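Local coordinates for ABC transporter, substrate binding protein (Agrobacterium tumefaciens, PDB 3C9H) that probably captures a solute in the periplasm and hands it to an ABC importer, and carries a bound magnesium ion in the crystal, at residues A153-F158 and G196-V201; V159-R164 and R227-Y232. All coordinates share one frame; numbering follows the deposited sequence.

Contact 1. Residues A153-F158 and G196-V201; sequences ATRAEF and GDIWSV
R155 NH2 is gripped by two acceptors, OD1 of D256 in a salt bridge and the carbonyl O of Y257, while NE is hydrogen-bonded to Y232 OH. These partners lie outside the two helix starts, and the Y257 ring adds a cation-pi contact. The polar end is thus anchored while the aliphatic stem faces 196-201. Nothing polar crosses the interface, which buries 129 Å² over both sides. R155 CB meets V201 CG2 at 3.9 Å, where the CA atoms of R155 and V201 are 6.8 Å apart. On V201, CG1 lies anti to the backbone N (chi1 179°), leaving CG2 as the methyl that reaches the arginine. Farther along the stem, R155 CD comes to 4.5 Å from I198 CD1, a looser touch. The CB of I198 does not point at R155; its CG1 branch, swung anti to the backbone N (chi1 -171°), brings CD1 nearer. Within 153-158 the helix start is capped: T154 OG1 accepts from E157 N at 3.1 Å with an N-H...O angle of 167°. E157 OE1 in turn accepts from A153 N at 2.9 Å, met from above the carboxylate plane. Because that donor precedes the N-cap residue, the two bonds do not make a strict capping box. The geometry describes two helix N-termini, one closed by a threonine N-cap, joined through an arginine stem and small aliphatic branches: buried helix-helix packing in an alpha/beta lobe of a periplasmic binding protein fold, away from the magnesium site.

Contact 2. Residues V159-R164 and R227-Y232; sequences VDYLER and RFVLGY
Y161 on a regular helical turn faces the extended chain at L230, with their CA atoms 10.4 Å apart, too far for backbone bonding. The helix is documented by E163 N to V159 O at 3.0 Å and R164 N to D160 O at 2.8 Å; L230 and G231 have extended backbones, while V229 (psi -25°) does not. Side chains bridge the gap. Y161 CG sits anti to the backbone N (chi1 171°), sending the ring out toward 227-232. L230 CD1 comes obliquely against the CD2-CE2 bond of that ring, 3.7 Å from Y161 CD2 and 3.8 Å from Y161 CE2. At the far end Y161 OH is 4.3 Å from V229 CG2, a loose van der Waals approach of the hydroxyl oxygen to a methyl. H165 stacks on the Y161 ring, and F146 meets it at about 30°. On the outer side of the helix R164 NE is hydrogen-bonded to D160 OD2 at 2.9 Å, a salt bridge one turn apart, and R164 NH2 also pairs with E149. Strand 230-235 lies between strand 173-176 (parallel) and strand 135-142 (antiparallel), so this is helix-on-sheet packing of the kind that builds the alpha/beta lobes of solute-binding proteins.

Both contacts use helix 155-164: its first turn packs on helix 198-207 in contact 1, and the turns that follow lie over strand 230-235 in contact 2. Their centres are 12 Å apart, and every residue touching across either contact is buried. The chemistry differs: contact 1 uses the aliphatic stem of an arginine with an anchored charge, whereas contact 2 relies on a tyrosine ring against leucine and valine. The polar tie from that arginine to Y232 joins the two, as does packing, with V159 CG2 at 3.8 Å from V201 CA. F158 also touches L230, and I198 touches Y232. One helix packs against both a second helix and a sheet.

Contact 1. Residues A153-F158 and G196-V201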
loop_
_atom_site.group_PDB
_atom_site.type_symbol
_atom_site.label_atom_id
_atom_site.label_comp_id
_atom_site.label_asym_id
_atom_site.label_seq_id
_atom_site.Cartn_x
_atom_site.Cartn_y
_atom_site.Cartn_z
ATOM N N ALA A 153 -7.537 18.869 8.423
ATOM C CA ALA A 153 -8.325 17.975 7.571
ATOM C C ALA A 153 -8.060 18.178 6.071
ATOM O O ALA A 153 -8.624 17.476 5.238
ATOM C CB ALA A 153 -9.810 18.167 7.857
ATOM N N THR A 154 -7.211 19.140 5.739
ATOM C CA THR A 154 -6.797 19.413 4.385
ATOM C C THR A 154 -5.316 19.739 4.425
ATOM O O THR A 154 -4.744 19.975 5.497
ATOM C CB THR A 154 -7.546 20.627 3.765
ATOM O OG1 THR A 154 -7.099 21.836 4.384
ATOM C CG2 THR A 154 -9.054 20.490 3.885
ATOM N N ARG A 155 -4.704 19.793 3.255
ATOM C CA ARG A 155 -3.300 20.132 3.145
ATOM C C ARG A 155 -3.011 21.596 3.502
ATOM O O ARG A 155 -2.004 21.884 4.114
ATOM C CB ARG A 155 -2.791 19.758 1.746
ATOM C CG ARG A 155 -2.508 18.251 1.682
ATOM C CD ARG A 155 -2.604 17.684 0.319
ATOM N NE ARG A 155 -2.530 16.223 0.351
ATOM C CZ ARG A 155 -3.578 15.416 0.481
ATOM N NH1 ARG A 155 -3.393 14.113 0.491
ATOM N NH2 ARG A 155 -4.810 15.896 0.572
ATOM N N ALA A 156 -3.902 22.501 3.113
ATOM C CA ALA A 156 -3.834 23.892 3.568
ATOM C C ALA A 156 -3.833 23.980 5.088
ATOM O O ALA A 156 -2.990 24.676 5.661
ATOM C CB ALA A 156 -4.982 24.706 3.005
ATOM N N GLU A 157 -4.762 23.277 5.737
ATOM C CA GLU A 157 -4.849 23.264 7.207
ATOM C C GLU A 157 -3.631 22.635 7.869
ATOM O O GLU A 157 -3.238 23.025 8.971
ATOM C CB GLU A 157 -6.110 22.527 7.691
ATOM C CG GLU A 157 -7.385 23.281 7.435
ATOM C CD GLU A 157 -8.638 22.559 7.923
ATOM O OE1 GLU A 157 -8.534 21.546 8.618
ATOM O OE2 GLU A 157 -9.747 23.029 7.617
ATOM N N PHE A 158 -3.059 21.632 7.211
ATOM C CA PHE A 158 -1.889 20.961 7.738
ATOM C C PHE A 158 -0.747 21.970 7.825
ATOM O O PHE A 158 -0.096 22.092 8.862
ATOM C CB PHE A 158 -1.499 19.801 6.809
ATOM C CG PHE A 158 -0.641 18.738 7.449
ATOM C CD1 PHE A 158 -1.189 17.487 7.778
ATOM C CD2 PHE A 158 0.705 18.945 7.665
ATOM C CE1 PHE A 158 -0.392 16.462 8.346
ATOM C CE2 PHE A 158 1.531 17.942 8.231
ATOM C CZ PHE A 158 0.982 16.699 8.584
ATOM N N GLY A 196 -1.253 21.039 -7.387
ATOM C CA GLY A 196 -0.179 21.765 -8.055
ATOM C C GLY A 196 0.851 22.209 -7.039
ATOM O O GLY A 196 2.058 21.972 -7.212
ATOM N N ASP A 197 0.358 22.818 -5.955
ATOM C CA ASP A 197 1.209 23.318 -4.874
ATOM C C ASP A 197 1.451 22.287 -3.750
ATOM O O ASP A 197 1.439 22.631 -2.556
ATOM C CB ASP A 197 0.603 24.608 -4.301
ATOM C CG ASP A 197 1.614 25.442 -3.536
ATOM O OD1 ASP A 197 2.816 25.360 -3.865
ATOM O OD2 ASP A 197 1.214 26.177 -2.604
ATOM N N ILE A 198 1.693 21.028 -4.124
ATOM C CA ILE A 198 2.136 20.038 -3.143
ATOM C C ILE A 198 3.483 20.431 -2.557
ATOM O O ILE A 198 3.811 20.063 -1.426
ATOM C CB ILE A 198 2.236 18.585 -3.745
ATOM C CG1 ILE A 198 2.497 17.551 -2.639
ATOM C CG2 ILE A 198 3.332 18.489 -4.786
ATOM C CD1 ILE A 198 1.490 17.568 -1.504
ATOM N N TRP A 199 4.269 21.181 -3.326
ATOM C CA TRP A 199 5.618 21.535 -2.895
ATOM C C TRP A 199 5.623 22.486 -1.699
ATOM O O TRP A 199 6.514 22.418 -0.861
ATOM C CB TRP A 199 6.430 22.079 -4.082
ATOM C CG TRP A 199 6.473 21.049 -5.153
ATOM C CD1 TRP A 199 5.771 21.035 -6.320
ATOM C CD2 TRP A 199 7.193 19.825 -5.099
ATOM N NE1 TRP A 199 6.043 19.886 -7.017
ATOM C CE2 TRP A 199 6.915 19.124 -6.287
ATOM C CE3 TRP A 199 8.057 19.253 -4.160
ATOM C CZ2 TRP A 199 7.469 17.880 -6.563
ATOM C CZ3 TRP A 199 8.611 18.028 -4.436
ATOM C CH2 TRP A 199 8.312 17.351 -5.631
ATOM N N SER A 200 4.609 23.335 -1.597
ATOM C CA SER A 200 4.439 24.140 -0.382
ATOM C C SER A 200 4.236 23.235 0.847
ATOM O O SER A 200 4.776 23.517 1.929
ATOM C CB SER A 200 3.289 25.143 -0.531
ATOM O OG SER A 200 2.045 24.477 -0.708
ATOM N N VAL A 201 3.477 22.150 0.673
ATOM C CA VAL A 201 3.307 21.158 1.742
ATOM C C VAL A 201 4.645 20.492 2.094
ATOM O O VAL A 201 5.012 20.435 3.257
ATOM C CB VAL A 201 2.255 20.065 1.389
ATOM C CG1 VAL A 201 2.128 19.024 2.535
ATOM C CG2 VAL A 201 0.890 20.699 1.071
#

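Contact 2. Residues V159-R164 and R227-Y232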
loop_
_atom_site.group_PDB
_atom_site.type_symbol
_atom_site.label_atom_id
_atom_site.label_comp_id
_atom_site.label_asym_id
_atom_site.label_seq_id
_atom_site.Cartn_x
_atom_site.Cartn_y
_atom_site.Cartn_z
ATOM N N VAL A 159 -0.513 22.671 6.720
ATOM C CA VAL A 159 0.577 23.644 6.612
ATOM C C VAL A 159 0.380 24.784 7.610
ATOM O O VAL A 159 1.318 25.155 8.322
ATOM C CB VAL A 159 0.701 24.185 5.174
ATOM C CG1 VAL A 159 1.633 25.399 5.117
ATOM C CG2 VAL A 159 1.204 23.072 4.215
ATOM N N ASP A 160 -0.838 25.308 7.675
ATOM C CA ASP A 160 -1.193 26.346 8.663
ATOM C C ASP A 160 -0.953 25.891 10.103
ATOM O O ASP A 160 -0.399 26.644 10.895
ATOM C CB ASP A 160 -2.648 26.785 8.484
ATOM C CG ASP A 160 -2.999 28.029 9.311
ATOM O OD1 ASP A 160 -2.195 28.994 9.342
ATOM O OD2 ASP A 160 -4.084 28.042 9.930
ATOM N N TYR A 161 -1.362 24.673 10.445
ATOM C CA TYR A 161 -1.128 24.148 11.797
ATOM C C TYR A 161 0.373 24.095 12.115
ATOM O O TYR A 161 0.801 24.497 13.198
ATOM C CB TYR A 161 -1.754 22.750 11.984
ATOM C CG TYR A 161 -1.352 22.070 13.281
ATOM C CD1 TYR A 161 -2.118 22.211 14.442
ATOM C CD2 TYR A 161 -0.189 21.312 13.356
ATOM C CE1 TYR A 161 -1.732 21.590 15.650
ATOM C CE2 TYR A 161 0.204 20.696 14.549
ATOM C CZ TYR A 161 -0.574 20.829 15.688
ATOM O OH TYR A 161 -0.167 20.196 16.860
ATOM N N LEU A 162 1.162 23.584 11.168
ATOM C CA LEU A 162 2.612 23.514 11.319
ATOM C C LEU A 162 3.217 24.885 11.594
ATOM O O LEU A 162 4.112 25.020 12.424
ATOM C CB LEU A 162 3.258 22.931 10.055
ATOM C CG LEU A 162 2.971 21.460 9.755
ATOM C CD1 LEU A 162 3.735 21.050 8.496
ATOM C CD2 LEU A 162 3.291 20.558 10.965
ATOM N N GLU A 163 2.717 25.885 10.877
ATOM C CA GLU A 163 3.183 27.263 11.025
ATOM C C GLU A 163 2.744 27.854 12.368
ATOM O O GLU A 163 3.574 28.359 13.117
ATOM C CB GLU A 163 2.741 28.120 9.822
ATOM C CG GLU A 163 3.610 27.818 8.583
ATOM C CD GLU A 163 3.023 28.260 7.225
ATOM O OE1 GLU A 163 1.942 28.904 7.172
ATOM O OE2 GLU A 163 3.671 27.942 6.192
ATOM N N ARG A 164 1.471 27.737 12.709
ATOM C CA ARG A 164 0.991 28.252 13.993
ATOM C C ARG A 164 1.586 27.553 15.218
ATOM O O ARG A 164 1.633 28.159 16.281
ATOM C CB ARG A 164 -0.542 28.256 14.039
ATOM C CG ARG A 164 -1.147 29.217 13.021
ATOM C CD ARG A 164 -2.668 29.303 13.090
ATOM N NE ARG A 164 -3.267 28.022 12.745
ATOM C CZ ARG A 164 -3.671 27.103 13.623
ATOM N NH1 ARG A 164 -3.565 27.290 14.932
ATOM N NH2 ARG A 164 -4.173 25.970 13.173
ATOM N N ARG A 227 5.191 10.424 20.543
ATOM C CA ARG A 227 6.482 10.946 20.061
ATOM C C ARG A 227 6.277 11.902 18.884
ATOM O O ARG A 227 6.968 12.926 18.772
ATOM C CB ARG A 227 7.437 9.820 19.653
ATOM C CG ARG A 227 8.136 9.134 20.836
ATOM C CD ARG A 227 8.953 7.932 20.386
ATOM N NE ARG A 227 8.092 6.773 20.193
ATOM C CZ ARG A 227 8.499 5.580 19.765
ATOM N NH1 ARG A 227 9.762 5.374 19.441
ATOM N NH2 ARG A 227 7.625 4.588 19.654
ATOM N N PHE A 228 5.301 11.553 18.031
ATOM C CA PHE A 228 4.877 12.364 16.907
ATOM C C PHE A 228 3.444 12.776 17.110
ATOM O O PHE A 228 2.656 12.016 17.638
ATOM C CB PHE A 228 4.936 11.542 15.609
ATOM C CG PHE A 228 6.335 11.157 15.175
ATOM C CD1 PHE A 228 7.449 11.874 15.566
ATOM C CD2 PHE A 228 6.510 10.096 14.292
ATOM C CE1 PHE A 228 8.723 11.512 15.136
ATOM C CE2 PHE A 228 7.783 9.729 13.859
ATOM C CZ PHE A 228 8.886 10.442 14.287
ATOM N N VAL A 229 3.095 13.972 16.659
ATOM C CA VAL A 229 1.715 14.451 16.785
ATOM C C VAL A 229 0.892 14.227 15.503
ATOM O O VAL A 229 -0.325 14.131 15.558
ATOM C CB VAL A 229 1.705 15.925 17.174
ATOM C CG1 VAL A 229 2.446 16.101 18.519
ATOM C CG2 VAL A 229 2.298 16.810 16.064
ATOM N N LEU A 230 1.566 14.153 14.357
ATOM C CA LEU A 230 0.911 14.011 13.052
ATOM C C LEU A 230 1.724 13.115 12.117
ATOM O O LEU A 230 2.960 13.185 12.088
ATOM C CB LEU A 230 0.764 15.378 12.359
ATOM C CG LEU A 230 -0.359 16.321 12.793
ATOM C CD1 LEU A 230 -0.070 17.730 12.262
ATOM C CD2 LEU A 230 -1.725 15.820 12.329
ATOM N N GLY A 231 1.023 12.300 11.334
ATOM C CA GLY A 231 1.612 11.626 10.177
ATOM C C GLY A 231 0.848 11.935 8.896
ATOM O O GLY A 231 -0.382 12.113 8.908
ATOM N N TYR A 232 1.580 11.979 7.786
ATOM C CA TYR A 232 1.043 12.369 6.495
ATOM C C TYR A 232 1.210 11.222 5.480
ATOM O O TYR A 232 2.283 10.635 5.395
ATOM C CB TYR A 232 1.757 13.636 5.983
ATOM C CG TYR A 232 1.337 14.032 4.601
ATOM C CD1 TYR A 232 0.139 14.693 4.393
ATOM C CD2 TYR A 232 2.128 13.743 3.490
ATOM C CE1 TYR A 232 -0.283 15.034 3.117
ATOM C CE2 TYR A 232 1.715 14.089 2.196
ATOM C CZ TYR A 232 0.514 14.727 2.020
ATOM O OH TYR A 232 0.089 15.092 0.760
#